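Local coordinates for N-alpha-acetyltransferase 35, NatC auxiliary subunit (PDB 6YGA), which serves as the auxiliary subunit of the yeast NatC N-terminal acetyltransferase, which acetylates the N-terminal methionine of L-A virus Gag protein, at residues R118-G130 and M182-D194. Numbering follows the deposited sequence.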
ATOM      1  N   ARG B 118       8.999  23.573 -15.899  1.00 63.34           N
ATOM      2  CA  ARG B 118       9.517  23.656 -17.261  1.00 65.80           C
ATOM      3  C   ARG B 118      11.038  23.614 -17.306  1.00 67.95           C
ATOM      4  O   ARG B 118      11.605  23.257 -18.345  1.00 69.59           O
ATOM      5  CB  ARG B 118       9.007  24.926 -17.944  1.00 67.98           C
ATOM      6  CG  ARG B 118       7.501  24.957 -18.126  1.00 68.97           C
ATOM      7  CD  ARG B 118       7.038  23.819 -19.015  1.00 67.31           C
ATOM      8  NE  ARG B 118       7.601  23.924 -20.357  1.00 70.14           N
ATOM      9  CZ  ARG B 118       7.061  24.638 -21.339  1.00 71.57           C
ATOM     10  NH1 ARG B 118       5.938  25.313 -21.131  1.00 71.19           N
ATOM     11  NH2 ARG B 118       7.640  24.676 -22.530  1.00 72.45           N
ATOM     12  N   TYR B 119      11.709  23.966 -16.207  1.00 68.33           N
ATOM     13  CA  TYR B 119      13.167  23.945 -16.200  1.00 69.53           C
ATOM     14  C   TYR B 119      13.698  22.521 -16.112  1.00 67.50           C
ATOM     15  O   TYR B 119      14.674  22.176 -16.789  1.00 68.08           O
ATOM     16  CB  TYR B 119      13.699  24.792 -15.045  1.00 69.80           C
ATOM     17  CG  TYR B 119      13.433  26.271 -15.206  1.00 73.86           C
ATOM     18  CD1 TYR B 119      14.282  27.073 -15.959  1.00 75.90           C
ATOM     19  CD2 TYR B 119      12.329  26.866 -14.611  1.00 75.32           C
ATOM     20  CE1 TYR B 119      14.041  28.425 -16.112  1.00 79.44           C
ATOM     21  CE2 TYR B 119      12.079  28.218 -14.757  1.00 78.43           C
ATOM     22  CZ  TYR B 119      12.940  28.992 -15.509  1.00 80.16           C
ATOM     23  OH  TYR B 119      12.700  30.337 -15.662  1.00 82.97           O
ATOM     24  N   THR B 120      13.070  21.679 -15.286  1.00 66.31           N
ATOM     25  CA  THR B 120      13.491  20.285 -15.197  1.00 65.29           C
ATOM     26  C   THR B 120      13.231  19.552 -16.506  1.00 65.26           C
ATOM     27  O   THR B 120      14.030  18.703 -16.918  1.00 65.54           O
ATOM     28  CB  THR B 120      12.778  19.583 -14.038  1.00 66.86           C
ATOM     29  OG1 THR B 120      11.374  19.516 -14.309  1.00 70.99           O
ATOM     30  CG2 THR B 120      12.994  20.337 -12.736  1.00 65.90           C
ATOM     31  N   GLU B 121      12.117  19.867 -17.171  1.00 65.36           N
ATOM     32  CA  GLU B 121      11.862  19.307 -18.493  1.00 67.04           C
ATOM     33  C   GLU B 121      12.930  19.749 -19.483  1.00 70.79           C
ATOM     34  O   GLU B 121      13.391  18.952 -20.308  1.00 72.41           O
ATOM     35  CB  GLU B 121      10.469  19.722 -18.976  1.00 69.06           C
ATOM     36  CG  GLU B 121       9.880  18.873 -20.108  1.00 72.27           C
ATOM     37  CD  GLU B 121      10.336  19.301 -21.490  1.00 80.12           C
ATOM     38  OE1 GLU B 121      10.983  20.364 -21.611  1.00 83.73           O
ATOM     39  OE2 GLU B 121      10.042  18.570 -22.460  1.00 83.13           O
ATOM     40  N   SER B 122      13.339  21.018 -19.413  1.00 72.34           N
ATOM     41  CA  SER B 122      14.324  21.537 -20.355  1.00 74.37           C
ATOM     42  C   SER B 122      15.682  20.873 -20.152  1.00 73.59           C
ATOM     43  O   SER B 122      16.339  20.469 -21.119  1.00 75.32           O
ATOM     44  CB  SER B 122      14.431  23.057 -20.212  1.00 76.76           C
ATOM     45  OG  SER B 122      15.286  23.612 -21.198  1.00 80.77           O
ATOM     46  N   LEU B 123      16.115  20.742 -18.896  1.00 72.17           N
ATOM     47  CA  LEU B 123      17.405  20.114 -18.616  1.00 74.15           C
ATOM     48  C   LEU B 123      17.401  18.639 -19.004  1.00 75.91           C
ATOM     49  O   LEU B 123      18.346  18.154 -19.639  1.00 77.85           O
ATOM     50  CB  LEU B 123      17.766  20.284 -17.138  1.00 72.37           C
ATOM     51  CG  LEU B 123      18.960  19.479 -16.613  1.00 72.26           C
ATOM     52  CD1 LEU B 123      20.217  19.740 -17.431  1.00 75.17           C
ATOM     53  CD2 LEU B 123      19.213  19.783 -15.143  1.00 70.70           C
ATOM     54  N   LEU B 124      16.348  17.907 -18.632  1.00 75.00           N
ATOM     55  CA  LEU B 124      16.284  16.489 -18.971  1.00 75.58           C
ATOM     56  C   LEU B 124      16.245  16.268 -20.479  1.00 78.02           C
ATOM     57  O   LEU B 124      16.750  15.250 -20.967  1.00 76.93           O
ATOM     58  CB  LEU B 124      15.066  15.840 -18.309  1.00 73.69           C
ATOM     59  CG  LEU B 124      15.150  15.604 -16.799  1.00 72.88           C
ATOM     60  CD1 LEU B 124      13.832  15.063 -16.258  1.00 71.32           C
ATOM     61  CD2 LEU B 124      16.292  14.656 -16.471  1.00 71.89           C
ATOM     62  N   SER B 125      15.666  17.206 -21.235  1.00 80.86           N
ATOM     63  CA  SER B 125      15.584  17.040 -22.684  1.00 83.79           C
ATOM     64  C   SER B 125      16.949  17.206 -23.343  1.00 85.25           C
ATOM     65  O   SER B 125      17.295  16.453 -24.261  1.00 83.07           O
ATOM     66  CB  SER B 125      14.580  18.030 -23.273  1.00 85.27           C
ATOM     67  OG  SER B 125      13.254  17.703 -22.890  1.00 84.86           O
ATOM     68  N   SER B 126      17.733  18.193 -22.903  1.00 91.16           N
ATOM     69  CA  SER B 126      19.083  18.341 -23.435  1.00 98.92           C
ATOM     70  C   SER B 126      19.995  17.221 -22.949  1.00104.73           C
ATOM     71  O   SER B 126      20.915  16.816 -23.668  1.00106.98           O
ATOM     72  CB  SER B 126      19.664  19.700 -23.046  1.00 98.47           C
ATOM     73  OG  SER B 126      20.117  19.697 -21.703  1.00 95.93           O
ATOM     74  N   LEU B 127      19.753  16.710 -21.739  1.00108.40           N
ATOM     75  CA  LEU B 127      20.585  15.639 -21.201  1.00109.11           C
ATOM     76  C   LEU B 127      20.368  14.332 -21.951  1.00111.74           C
ATOM     77  O   LEU B 127      21.278  13.500 -22.022  1.00115.32           O
ATOM     78  CB  LEU B 127      20.302  15.458 -19.710  1.00105.64           C
ATOM     79  CG  LEU B 127      21.488  15.208 -18.778  1.00107.11           C
ATOM     80  CD1 LEU B 127      22.677  16.058 -19.183  1.00110.60           C
ATOM     81  CD2 LEU B 127      21.086  15.518 -17.346  1.00105.42           C
ATOM     82  N   VAL B 128      19.175  14.136 -22.516  1.00108.64           N
ATOM     83  CA  VAL B 128      18.903  12.929 -23.292  1.00105.48           C
ATOM     84  C   VAL B 128      19.813  12.866 -24.514  1.00108.57           C
ATOM     85  O   VAL B 128      20.323  11.796 -24.873  1.00109.75           O
ATOM     86  CB  VAL B 128      17.412  12.875 -23.677  1.00100.67           C
ATOM     87  CG1 VAL B 128      17.194  12.009 -24.910  1.00100.73           C
ATOM     88  CG2 VAL B 128      16.587  12.352 -22.505  1.00 95.98           C
ATOM     89  N   LYS B 129      20.059  14.013 -25.150  1.00110.67           N
ATOM     90  CA  LYS B 129      20.892  14.038 -26.349  1.00114.97           C
ATOM     91  C   LYS B 129      22.361  13.803 -26.014  1.00121.76           C
ATOM     92  O   LYS B 129      23.072  13.121 -26.761  1.00124.31           O
ATOM     93  CB  LYS B 129      20.708  15.370 -27.077  1.00113.79           C
ATOM     94  CG  LYS B 129      19.272  15.868 -27.045  1.00110.54           C
ATOM     95  CD  LYS B 129      18.880  16.555 -28.337  1.00111.98           C
ATOM     96  CE  LYS B 129      17.407  16.327 -28.629  1.00110.79           C
ATOM     97  NZ  LYS B 129      17.081  14.872 -28.643  1.00109.99           N
ATOM     98  N   GLY B 130      22.831  14.354 -24.898  1.00126.95           N
ATOM     99  CA  GLY B 130      24.211  14.185 -24.481  1.00126.59           C
ATOM    100  C   GLY B 130      24.562  15.001 -23.253  1.00125.36           C
ATOM    101  O   GLY B 130      24.481  16.230 -23.270  1.00127.88           O
HETATM  102  N   MSE B 182       7.741   9.576 -17.741  1.00 64.22           N
HETATM  103  CA  MSE B 182       7.332   9.881 -19.114  1.00 69.14           C
HETATM  104  C   MSE B 182       8.402   9.590 -20.164  1.00 70.17           C
HETATM  105  O   MSE B 182       8.647  10.405 -21.053  1.00 71.18           O
HETATM  106  CB  MSE B 182       6.897  11.342 -19.209  1.00 71.96           C
HETATM  107  CG  MSE B 182       5.681  11.649 -18.360  1.00 72.13           C
HETATM  108 SE   MSE B 182       5.270  13.544 -18.269  0.70 73.95          SE
HETATM  109  CE  MSE B 182       3.547  13.507 -19.178  1.00 74.83           C
ATOM    110  N   GLY B 183       9.037   8.427 -20.052  1.00 69.95           N
ATOM    111  CA  GLY B 183       9.990   7.992 -21.053  1.00 72.14           C
ATOM    112  C   GLY B 183      11.345   8.658 -21.015  1.00 73.95           C
ATOM    113  O   GLY B 183      12.077   8.598 -22.007  1.00 80.35           O
ATOM    114  N   PHE B 184      11.713   9.284 -19.901  1.00 71.98           N
ATOM    115  CA  PHE B 184      13.018   9.929 -19.788  1.00 71.76           C
ATOM    116  C   PHE B 184      14.091   8.893 -19.465  1.00 75.00           C
ATOM    117  O   PHE B 184      13.987   8.167 -18.471  1.00 76.30           O
ATOM    118  CB  PHE B 184      12.990  11.018 -18.718  1.00 66.31           C
ATOM    119  CG  PHE B 184      12.607  12.372 -19.242  1.00 63.26           C
ATOM    120  CD1 PHE B 184      13.403  13.018 -20.172  1.00 64.24           C
ATOM    121  CD2 PHE B 184      11.457  13.003 -18.799  1.00 61.19           C
ATOM    122  CE1 PHE B 184      13.052  14.263 -20.658  1.00 65.83           C
ATOM    123  CE2 PHE B 184      11.103  14.247 -19.278  1.00 62.44           C
ATOM    124  CZ  PHE B 184      11.903  14.879 -20.207  1.00 64.93           C
ATOM    125  N   ASN B 185      15.123   8.833 -20.305  1.00 78.64           N
ATOM    126  CA  ASN B 185      16.290   7.986 -20.082  1.00 81.21           C
ATOM    127  C   ASN B 185      17.519   8.822 -20.413  1.00 85.78           C
ATOM    128  O   ASN B 185      17.729   9.184 -21.575  1.00 87.49           O
ATOM    129  CB  ASN B 185      16.233   6.719 -20.943  1.00 84.09           C
ATOM    130  CG  ASN B 185      17.268   5.679 -20.535  1.00 87.06           C
ATOM    131  OD1 ASN B 185      18.221   5.977 -19.815  1.00 87.27           O
ATOM    132  ND2 ASN B 185      17.081   4.448 -21.003  1.00 89.34           N
ATOM    133  N   THR B 186      18.323   9.132 -19.395  1.00 88.33           N
ATOM    134  CA  THR B 186      19.489   9.994 -19.550  1.00 92.92           C
ATOM    135  C   THR B 186      20.777   9.217 -19.795  1.00 96.59           C
ATOM    136  O   THR B 186      21.825   9.839 -20.003  1.00 95.24           O
ATOM    137  CB  THR B 186      19.653  10.892 -18.317  1.00 91.22           C
ATOM    138  OG1 THR B 186      19.625  10.094 -17.126  1.00 88.66           O
ATOM    139  CG2 THR B 186      18.535  11.929 -18.261  1.00 90.75           C
ATOM    140  N   PHE B 187      20.718   7.885 -19.787  1.00100.18           N
ATOM    141  CA  PHE B 187      21.874   7.009 -20.020  1.00103.76           C
ATOM    142  C   PHE B 187      22.971   7.412 -19.033  1.00107.41           C
ATOM    143  O   PHE B 187      22.689   7.563 -17.836  1.00104.46           O
ATOM    144  CB  PHE B 187      22.279   7.059 -21.492  1.00103.55           C
ATOM    145  CG  PHE B 187      21.121   7.006 -22.454  1.00100.29           C
ATOM    146  CD1 PHE B 187      20.501   5.804 -22.757  1.00 99.35           C
ATOM    147  CD2 PHE B 187      20.669   8.160 -23.075  1.00 98.75           C
ATOM    148  CE1 PHE B 187      19.437   5.758 -23.650  1.00 99.38           C
ATOM    149  CE2 PHE B 187      19.609   8.122 -23.966  1.00 98.61           C
ATOM    150  CZ  PHE B 187      18.992   6.920 -24.255  1.00 99.29           C
ATOM    151  N   ASP B 188      24.210   7.599 -19.481  1.00115.87           N
ATOM    152  CA  ASP B 188      25.305   8.081 -18.654  1.00118.66           C
ATOM    153  C   ASP B 188      25.526   9.581 -18.811  1.00115.43           C
ATOM    154  O   ASP B 188      26.542  10.103 -18.342  1.00116.87           O
ATOM    155  CB  ASP B 188      26.586   7.317 -19.005  1.00125.26           C
ATOM    156  CG  ASP B 188      27.673   7.467 -17.957  1.00128.29           C
ATOM    157  OD1 ASP B 188      27.368   7.901 -16.827  1.00127.19           O
ATOM    158  OD2 ASP B 188      28.840   7.154 -18.271  1.00131.40           O
ATOM    159  N   ASN B 189      24.599  10.289 -19.461  1.00104.19           N
ATOM    160  CA  ASN B 189      24.828  11.698 -19.762  1.00 94.07           C
ATOM    161  C   ASN B 189      24.719  12.575 -18.519  1.00 85.73           C
ATOM    162  O   ASN B 189      25.415  13.593 -18.424  1.00 86.58           O
ATOM    163  CB  ASN B 189      23.848  12.175 -20.833  1.00 89.87           C
ATOM    164  CG  ASN B 189      24.039  11.466 -22.162  1.00 87.95           C
ATOM    165  OD1 ASN B 189      25.140  11.030 -22.495  1.00 87.76           O
ATOM    166  ND2 ASN B 189      22.963  11.360 -22.934  1.00 88.14           N
ATOM    167  N   LEU B 190      23.864  12.212 -17.573  1.00 78.34           N
ATOM    168  CA  LEU B 190      23.722  13.007 -16.359  1.00 74.05           C
ATOM    169  C   LEU B 190      25.009  12.927 -15.544  1.00 73.63           C
ATOM    170  O   LEU B 190      25.530  11.825 -15.325  1.00 74.55           O
ATOM    171  CB  LEU B 190      22.530  12.521 -15.537  1.00 72.77           C
ATOM    172  CG  LEU B 190      21.956  13.508 -14.517  1.00 72.98           C
ATOM    173  CD1 LEU B 190      20.450  13.339 -14.386  1.00 69.63           C
ATOM    174  CD2 LEU B 190      22.626  13.349 -13.165  1.00 75.33           C
ATOM    175  N   PRO B 191      25.549  14.052 -15.083  1.00 74.43           N
ATOM    176  CA  PRO B 191      26.872  14.039 -14.448  1.00 75.27           C
ATOM    177  C   PRO B 191      26.858  13.318 -13.109  1.00 72.32           C
ATOM    178  O   PRO B 191      25.813  13.041 -12.516  1.00 72.43           O
ATOM    179  CB  PRO B 191      27.196  15.526 -14.278  1.00 76.83           C
ATOM    180  CG  PRO B 191      25.867  16.191 -14.218  1.00 76.24           C
ATOM    181  CD  PRO B 191      24.983  15.410 -15.149  1.00 74.86           C
ATOM    182  N   GLY B 192      28.066  13.018 -12.632  1.00 72.74           N
ATOM    183  CA  GLY B 192      28.242  12.334 -11.370  1.00 70.47           C
ATOM    184  C   GLY B 192      28.027  13.246 -10.178  1.00 67.52           C
ATOM    185  O   GLY B 192      27.783  14.446 -10.304  1.00 68.53           O
ATOM    186  N   GLN B 193      28.132  12.648  -8.989  1.00 64.15           N
ATOM    187  CA  GLN B 193      27.834  13.382  -7.762  1.00 62.30           C
ATOM    188  C   GLN B 193      28.799  14.544  -7.556  1.00 65.70           C
ATOM    189  O   GLN B 193      28.391  15.625  -7.115  1.00 66.29           O
ATOM    190  CB  GLN B 193      27.877  12.438  -6.562  1.00 59.95           C
ATOM    191  CG  GLN B 193      27.369  13.055  -5.271  1.00 59.35           C
ATOM    192  CD  GLN B 193      27.779  12.261  -4.047  1.00 58.96           C
ATOM    193  OE1 GLN B 193      28.938  11.869  -3.906  1.00 59.86           O
ATOM    194  NE2 GLN B 193      26.828  12.020  -3.154  1.00 56.76           N
ATOM    195  N   ASP B 194      30.081  14.343  -7.869  1.00 68.38           N
ATOM    196  CA  ASP B 194      31.069  15.392  -7.639  1.00 72.99           C
ATOM    197  C   ASP B 194      30.748  16.642  -8.450  1.00 73.82           C
ATOM    198  O   ASP B 194      30.869  17.765  -7.947  1.00 73.68           O
ATOM    199  CB  ASP B 194      32.468  14.878  -7.976  1.00 79.44           C
ATOM    200  CG  ASP B 194      32.855  13.662  -7.157  1.00 83.31           C
ATOM    201  OD1 ASP B 194      32.463  13.588  -5.973  1.00 83.31           O
ATOM    202  OD2 ASP B 194      33.551  12.777  -7.697  1.00 86.36           O
TER
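Leu124 meets Phe184 on one face of the aromatic ring, where helix 118-129 receives along its flank the loop leading into helix 193-209. Its CB sits 3.9 Å from the ring centroid of Phe184 and 26° off the normal, a CH-pi contact displaced toward the rim on the CE1 side, while the CD1 methyl of Leu124 lies near CD2 and CE2 of Phe184. Val128, one helical turn on, brings CG2 to the ring edge, 4.0 Å from CD1 of Phe184. A flat, wide side chain suits this place because it can bridge successive turns of the helix; Arg281 adds a cation-pi contact to the same ring. The other branch of Leu124 turns to Thr186, CD2 of Leu124 lying 4.0 Å from CG2 of Thr186; threonine offers the leucine a small methyl while keeping a hydroxyl at a partly exposed site. Further along, the branched end of Leu127 spans to the loop, its CD2 3.6 Å from CG of Leu190. Leu190 in turn touches Tyr157 of helix 142-167.

Polar contacts gather at the C-terminal end of the helix, where backbone carbonyls run out of helical donors. With its CG beside the backbone N (chi1 -64°), Asn189 directs ND2 to the carbonyl O of Leu127 at 2.9 Å, nearly in line with the C=O, though the N-H is bent (139°). The type II' beta turn Thr186-Asn189 places Asn189 beside the helix end. Overlapping its start, Asn185 OD1 accepts from Phe187 N in an Asx turn, and the Phe187 ring presents its edge to Val128 O.

Within the Mak10 family region, dispersion and CH-pi contact thus carry most of this intrachain join, while the Asn189 amide satisfies a late helical carbonyl and adds directional specificity there.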